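Local coordinates for heavy-metal chelation domain-containing protein (Pyrococcus horikoshii, PDB 3NPG), which is of unknown function but belongs to a putative heavy-metal chelation family and carries a Rossmann-like domain, at residues M182-A187 and T210-L215; I161-D166 and R186-K191. All blocks are in the same frame, centred on the assembly; numbering follows the deposited sequence.

Interaction 1. Residues M182-A187 and T210-L215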
loop_
_atom_site.group_PDB
_atom_site.type_symbol
_atom_site.label_atom_id
_atom_site.label_comp_id
_atom_site.label_asym_id
_atom_site.label_seq_id
_atom_site.Cartn_x
_atom_site.Cartn_y
_atom_site.Cartn_z
HETATM N N MSE A 182 -8.795 -20.917 6.133
HETATM C CA MSE A 182 -10.069 -20.323 5.704
HETATM C C MSE A 182 -10.463 -20.818 4.301
HETATM O O MSE A 182 -11.611 -21.226 4.095
HETATM C CB MSE A 182 -9.981 -18.778 5.735
HETATM C CG MSE A 182 -11.292 -18.069 5.339
HETATM SE SE MSE A 182 -11.461 -17.769 3.422
HETATM C CE MSE A 182 -9.937 -16.609 3.153
ATOM N N ILE A 183 -9.502 -20.792 3.341
ATOM C CA ILE A 183 -9.725 -21.229 1.957
ATOM C C ILE A 183 -10.310 -22.642 1.902
ATOM O O ILE A 183 -11.300 -22.870 1.203
ATOM C CB ILE A 183 -8.415 -21.093 1.113
ATOM C CG1 ILE A 183 -8.057 -19.605 0.893
ATOM C CG2 ILE A 183 -8.530 -21.850 -0.235
ATOM C CD1 ILE A 183 -6.594 -19.355 0.507
ATOM N N LEU A 184 -9.736 -23.576 2.683
ATOM C CA LEU A 184 -10.211 -24.964 2.726
ATOM C C LEU A 184 -11.578 -25.081 3.396
ATOM O O LEU A 184 -12.419 -25.845 2.932
ATOM C CB LEU A 184 -9.183 -25.871 3.423
ATOM C CG LEU A 184 -7.843 -26.036 2.692
ATOM C CD1 LEU A 184 -6.869 -26.828 3.523
ATOM C CD2 LEU A 184 -8.035 -26.693 1.330
ATOM N N ASP A 185 -11.814 -24.297 4.463
ATOM C CA ASP A 185 -13.101 -24.296 5.166
ATOM C C ASP A 185 -14.230 -23.793 4.255
ATOM O O ASP A 185 -15.345 -24.326 4.307
ATOM C CB ASP A 185 -13.018 -23.441 6.447
ATOM C CG ASP A 185 -14.373 -23.118 7.081
ATOM O OD1 ASP A 185 -15.153 -24.069 7.338
ATOM O OD2 ASP A 185 -14.635 -21.919 7.352
ATOM N N ARG A 186 -13.938 -22.785 3.404
ATOM C CA ARG A 186 -14.943 -22.200 2.514
ATOM C C ARG A 186 -15.057 -22.938 1.178
ATOM O O ARG A 186 -15.991 -22.685 0.419
ATOM C CB ARG A 186 -14.678 -20.696 2.303
ATOM C CG ARG A 186 -14.733 -19.871 3.605
ATOM C CD ARG A 186 -16.070 -20.015 4.322
ATOM N NE ARG A 186 -17.148 -19.312 3.621
ATOM C CZ ARG A 186 -18.439 -19.433 3.928
ATOM N NH1 ARG A 186 -18.823 -20.241 4.908
ATOM N NH2 ARG A 186 -19.354 -18.753 3.251
ATOM N N ALA A 187 -14.146 -23.898 0.916
ATOM C CA ALA A 187 -14.176 -24.711 -0.309
ATOM C C ALA A 187 -15.248 -25.812 -0.197
ATOM O O ALA A 187 -14.924 -27.004 -0.215
ATOM C CB ALA A 187 -12.813 -25.331 -0.548
ATOM N N THR A 210 -6.887 -33.140 4.579
ATOM C CA THR A 210 -7.393 -31.826 4.156
ATOM C C THR A 210 -8.094 -31.916 2.799
ATOM O O THR A 210 -8.033 -32.955 2.138
ATOM C CB THR A 210 -6.262 -30.765 4.150
ATOM O OG1 THR A 210 -5.376 -31.022 3.064
ATOM C CG2 THR A 210 -5.497 -30.709 5.464
ATOM N N LYS A 211 -8.743 -30.819 2.377
ATOM C CA LYS A 211 -9.442 -30.768 1.092
ATOM C C LYS A 211 -8.470 -30.572 -0.089
ATOM O O LYS A 211 -8.879 -30.710 -1.247
ATOM C CB LYS A 211 -10.516 -29.669 1.099
ATOM C CG LYS A 211 -11.702 -29.971 2.008
ATOM C CD LYS A 211 -12.795 -28.927 1.847
ATOM C CE LYS A 211 -13.936 -29.139 2.807
ATOM N NZ LYS A 211 -14.945 -28.055 2.703
ATOM N N VAL A 212 -7.171 -30.266 0.205
ATOM C CA VAL A 212 -6.131 -30.094 -0.832
ATOM C C VAL A 212 -5.996 -31.384 -1.641
ATOM O O VAL A 212 -5.836 -32.464 -1.057
ATOM C CB VAL A 212 -4.757 -29.665 -0.218
ATOM C CG1 VAL A 212 -3.690 -29.516 -1.301
ATOM C CG2 VAL A 212 -4.891 -28.377 0.589
ATOM N N THR A 213 -6.094 -31.283 -2.975
ATOM C CA THR A 213 -6.033 -32.466 -3.846
ATOM C C THR A 213 -4.665 -32.633 -4.503
ATOM O O THR A 213 -4.204 -33.760 -4.682
ATOM C CB THR A 213 -7.161 -32.426 -4.876
ATOM O OG1 THR A 213 -7.047 -31.220 -5.640
ATOM C CG2 THR A 213 -8.553 -32.518 -4.225
ATOM N N HIS A 214 -4.023 -31.514 -4.880
ATOM C CA HIS A 214 -2.728 -31.540 -5.560
ATOM C C HIS A 214 -1.770 -30.507 -4.985
ATOM O O HIS A 214 -2.203 -29.516 -4.391
ATOM C CB HIS A 214 -2.908 -31.287 -7.075
ATOM C CG HIS A 214 -3.717 -32.332 -7.775
ATOM N ND1 HIS A 214 -5.097 -32.327 -7.727
ATOM C CD2 HIS A 214 -3.312 -33.347 -8.572
ATOM C CE1 HIS A 214 -5.484 -33.366 -8.449
ATOM N NE2 HIS A 214 -4.447 -34.001 -8.987
ATOM N N LEU A 215 -0.467 -30.715 -5.209
ATOM C CA LEU A 215 0.582 -29.768 -4.866
ATOM C C LEU A 215 1.411 -29.496 -6.104
ATOM O O LEU A 215 2.009 -30.420 -6.658
ATOM C CB LEU A 215 1.481 -30.322 -3.735
ATOM C CG LEU A 215 0.989 -30.081 -2.303
ATOM C CD1 LEU A 215 1.789 -30.898 -1.312
ATOM C CD2 LEU A 215 1.050 -28.595 -1.938
#
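In the Rossmann-like domain, the C-terminal turn of helix 180-186 meets the loop that leads into strand 214-220, with Leu-184 set against Lys-211 and Val-212, and Ala-187 against Lys-211. The contact has an apolar half and a polar half. In the apolar half, Leu-184 has CG beside its backbone N (chi1 -66°), and chi2 (174°) sets the two methyls that meet the loop. Both touch the same branch of Val-212: Leu-184 CD2 lies 3.6 Å from Val-212 CG2, and CD1 is slightly farther from it. The methyls also meet Thr-210 and Lys-211, with Leu-184 CD1 4.0 Å from Thr-210 CB and CD2 3.9 Å from Lys-211 CB. Leu-6 of helix 6-17 also packs on Leu-184 and Thr-210, so this patch joins the N-terminal helix to the domain. An alanine in place of Leu-184 would probably open a gap beside Val-212 CG2 and Thr-210 CB, where the two methyls had packed.

The polar half belongs to Lys-211, whose chain is extended beyond CG and reaches the carbonyl oxygens where the helix ends. Its NZ gives a hydrogen bond to Ala-187 O (3.1 Å) and a weak one to Leu-184 O (3.4 Å). The ammonium nitrogen lies above the carbonyl plane of Ala-187, 69° out of it. A positive charge here would probably be favoured by the partial negative charge of the helix C-terminus; Asp-185, by contrast, keeps its OD1 6.1 Å from Lys-211 NZ, too far for a salt bridge. At the start of the loop, Thr-210 OG1 bonds to Leu-207 O and accepts a weak hydrogen bond from Val-212 N at 3.5 Å.

Interaction 2. Residues I161-D166 and R186-K191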
loop_
_atom_site.group_PDB
_atom_site.type_symbol
_atom_site.label_atom_id
_atom_site.label_comp_id
_atom_site.label_asym_id
_atom_site.label_seq_id
_atom_site.Cartn_x
_atom_site.Cartn_y
_atom_site.Cartn_z
ATOM N N ILE A 161 -17.193 -16.166 -2.264
ATOM C CA ILE A 161 -17.116 -16.752 -3.617
ATOM C C ILE A 161 -16.578 -18.203 -3.626
ATOM O O ILE A 161 -17.060 -19.023 -4.412
ATOM C CB ILE A 161 -16.361 -15.811 -4.610
ATOM C CG1 ILE A 161 -17.114 -14.460 -4.760
ATOM C CG2 ILE A 161 -16.157 -16.492 -5.988
ATOM C CD1 ILE A 161 -16.329 -13.367 -5.450
ATOM N N LEU A 162 -15.633 -18.533 -2.703
ATOM C CA LEU A 162 -15.061 -19.893 -2.604
ATOM C C LEU A 162 -16.130 -21.023 -2.489
ATOM O O LEU A 162 -15.973 -22.054 -3.139
ATOM C CB LEU A 162 -14.031 -19.996 -1.456
ATOM C CG LEU A 162 -12.691 -19.274 -1.680
ATOM C CD1 LEU A 162 -11.911 -19.186 -0.402
ATOM C CD2 LEU A 162 -11.865 -19.959 -2.754
ATOM N N PRO A 163 -17.261 -20.832 -1.733
ATOM C CA PRO A 163 -18.271 -21.910 -1.655
ATOM C C PRO A 163 -19.024 -22.154 -2.974
ATOM O O PRO A 163 -19.762 -23.137 -3.078
ATOM C CB PRO A 163 -19.228 -21.422 -0.550
ATOM C CG PRO A 163 -18.487 -20.341 0.165
ATOM C CD PRO A 163 -17.623 -19.704 -0.852
ATOM N N GLU A 164 -18.835 -21.266 -3.982
ATOM C CA GLU A 164 -19.552 -21.360 -5.264
ATOM C C GLU A 164 -18.694 -21.944 -6.412
ATOM O O GLU A 164 -19.231 -22.227 -7.493
ATOM C CB GLU A 164 -20.122 -19.983 -5.674
ATOM C CG GLU A 164 -21.025 -19.340 -4.628
ATOM C CD GLU A 164 -22.284 -20.112 -4.284
ATOM O OE1 GLU A 164 -22.822 -20.806 -5.177
ATOM O OE2 GLU A 164 -22.760 -19.982 -3.134
ATOM N N VAL A 165 -17.374 -22.115 -6.186
ATOM C CA VAL A 165 -16.453 -22.594 -7.229
ATOM C C VAL A 165 -16.218 -24.119 -7.178
ATOM O O VAL A 165 -16.282 -24.726 -6.105
ATOM C CB VAL A 165 -15.122 -21.798 -7.246
ATOM C CG1 VAL A 165 -15.376 -20.324 -7.523
ATOM C CG2 VAL A 165 -14.352 -21.983 -5.939
ATOM N N ASP A 166 -15.920 -24.723 -8.346
ATOM C CA ASP A 166 -15.685 -26.167 -8.472
ATOM C C ASP A 166 -14.196 -26.484 -8.371
ATOM O O ASP A 166 -13.824 -27.620 -8.069
ATOM C CB ASP A 166 -16.242 -26.686 -9.805
ATOM C CG ASP A 166 -17.602 -26.134 -10.141
ATOM O OD1 ASP A 166 -18.585 -26.538 -9.484
ATOM O OD2 ASP A 166 -17.686 -25.279 -11.045
ATOM N N ARG A 186 -13.938 -22.785 3.404
ATOM C CA ARG A 186 -14.943 -22.200 2.514
ATOM C C ARG A 186 -15.057 -22.938 1.178
ATOM O O ARG A 186 -15.991 -22.685 0.419
ATOM C CB ARG A 186 -14.678 -20.696 2.303
ATOM C CG ARG A 186 -14.733 -19.871 3.605
ATOM C CD ARG A 186 -16.070 -20.015 4.322
ATOM N NE ARG A 186 -17.148 -19.312 3.621
ATOM C CZ ARG A 186 -18.439 -19.433 3.928
ATOM N NH1 ARG A 186 -18.823 -20.241 4.908
ATOM N NH2 ARG A 186 -19.354 -18.753 3.251
ATOM N N ALA A 187 -14.146 -23.898 0.916
ATOM C CA ALA A 187 -14.176 -24.711 -0.309
ATOM C C ALA A 187 -15.248 -25.812 -0.197
ATOM O O ALA A 187 -14.924 -27.004 -0.215
ATOM C CB ALA A 187 -12.813 -25.331 -0.548
ATOM N N LYS A 188 -16.528 -25.399 -0.074
ATOM C CA LYS A 188 -17.666 -26.301 0.161
ATOM C C LYS A 188 -17.940 -27.255 -1.008
ATOM O O LYS A 188 -18.229 -28.432 -0.781
ATOM C CB LYS A 188 -18.951 -25.489 0.482
ATOM C CG LYS A 188 -18.775 -24.399 1.541
ATOM C CD LYS A 188 -18.650 -24.963 2.948
ATOM C CE LYS A 188 -18.633 -23.866 3.983
ATOM N NZ LYS A 188 -18.275 -24.383 5.326
ATOM N N LYS A 189 -17.897 -26.737 -2.249
ATOM C CA LYS A 189 -18.302 -27.472 -3.452
ATOM C C LYS A 189 -17.086 -27.823 -4.374
ATOM O O LYS A 189 -17.250 -28.524 -5.386
ATOM C CB LYS A 189 -19.350 -26.631 -4.216
ATOM C CG LYS A 189 -20.037 -27.337 -5.357
ATOM C CD LYS A 189 -21.187 -26.509 -5.905
ATOM C CE LYS A 189 -20.846 -25.859 -7.223
ATOM N NZ LYS A 189 -22.007 -25.130 -7.791
ATOM N N ALA A 190 -15.877 -27.353 -4.005
ATOM C CA ALA A 190 -14.681 -27.584 -4.815
ATOM C C ALA A 190 -14.241 -29.031 -4.777
ATOM O O ALA A 190 -14.159 -29.632 -3.700
ATOM C CB ALA A 190 -13.553 -26.677 -4.366
ATOM N N LYS A 191 -14.004 -29.612 -5.959
ATOM C CA LYS A 191 -13.550 -31.004 -6.094
ATOM C C LYS A 191 -12.053 -31.061 -6.440
ATOM O O LYS A 191 -11.428 -32.126 -6.352
ATOM C CB LYS A 191 -14.396 -31.766 -7.152
ATOM C CG LYS A 191 -14.791 -30.929 -8.375
ATOM C CD LYS A 191 -15.799 -31.660 -9.250
ATOM C CE LYS A 191 -16.188 -30.845 -10.447
ATOM N NZ LYS A 191 -17.160 -31.564 -11.307
HETATM O O HOH W 1 -18.782 -29.208 -7.767
#
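The flat guanidinium of Arg-186 has Pro-163 over one face, CG of the proline ring lying 3.6 Å from Arg-186 NH2 and nearly as close to NE and CZ. The contact lies in the Rossmann-like sheet region, where strands 167-171 and 192-196 are adjacent and parallel: it pairs the loop entering the first strand with the loop entering the second strand of a beta-alpha-beta unit. The guanidinium also makes a cation-pi contact with Tyr-159, and its NE bonds to Tyr-159 O. Bends at chi2 (-57°) and chi3 (-72°) shape the arginine chain. The second flat group, the carboxylate of Asp-166, is held at both oxygens: OD2 accepts from Arg-118 N, while OD1 takes a hydrogen bond from a water that also donates to Lys-189 O.

Nearer the backbone, Leu-162 CB packs 3.9 Å from Arg-186 CB, and Lys-188 CG rests 3.7 Å from Pro-163 CB. Lys-189 lies side by side with Asp-166, but its NZ stays 4.1 Å from Asp-166 OD1, beyond a salt bridge. Just before the strands, the backbones join directly: Lys-191 N donates to Asp-166 O at 2.9 Å with an N-H...O angle of 157°.

In the fold
Interactions 1 and 2 have centres 9 Å apart and share Arg-186 and Ala-187, though only Ala-187 touches in both; the chain leaving helix 180-186 meets the loop before strand 214-220 in one and the loop before strand 167-171 in the other. They also touch directly. Leu-162 CD1 packs 3.8 Å from Ile-183 CA, Lys-211 NZ comes within 4.1 Å of Lys-188 CA, and Thr-213 CG2 lies 3.6 Å from Lys-191 O. Together they bind the approaches to three consecutive parallel strands, 167-171, 192-196 and 214-220. Neither contact contains a metal or ligand, and both read as packing within the Rossmann-like domain.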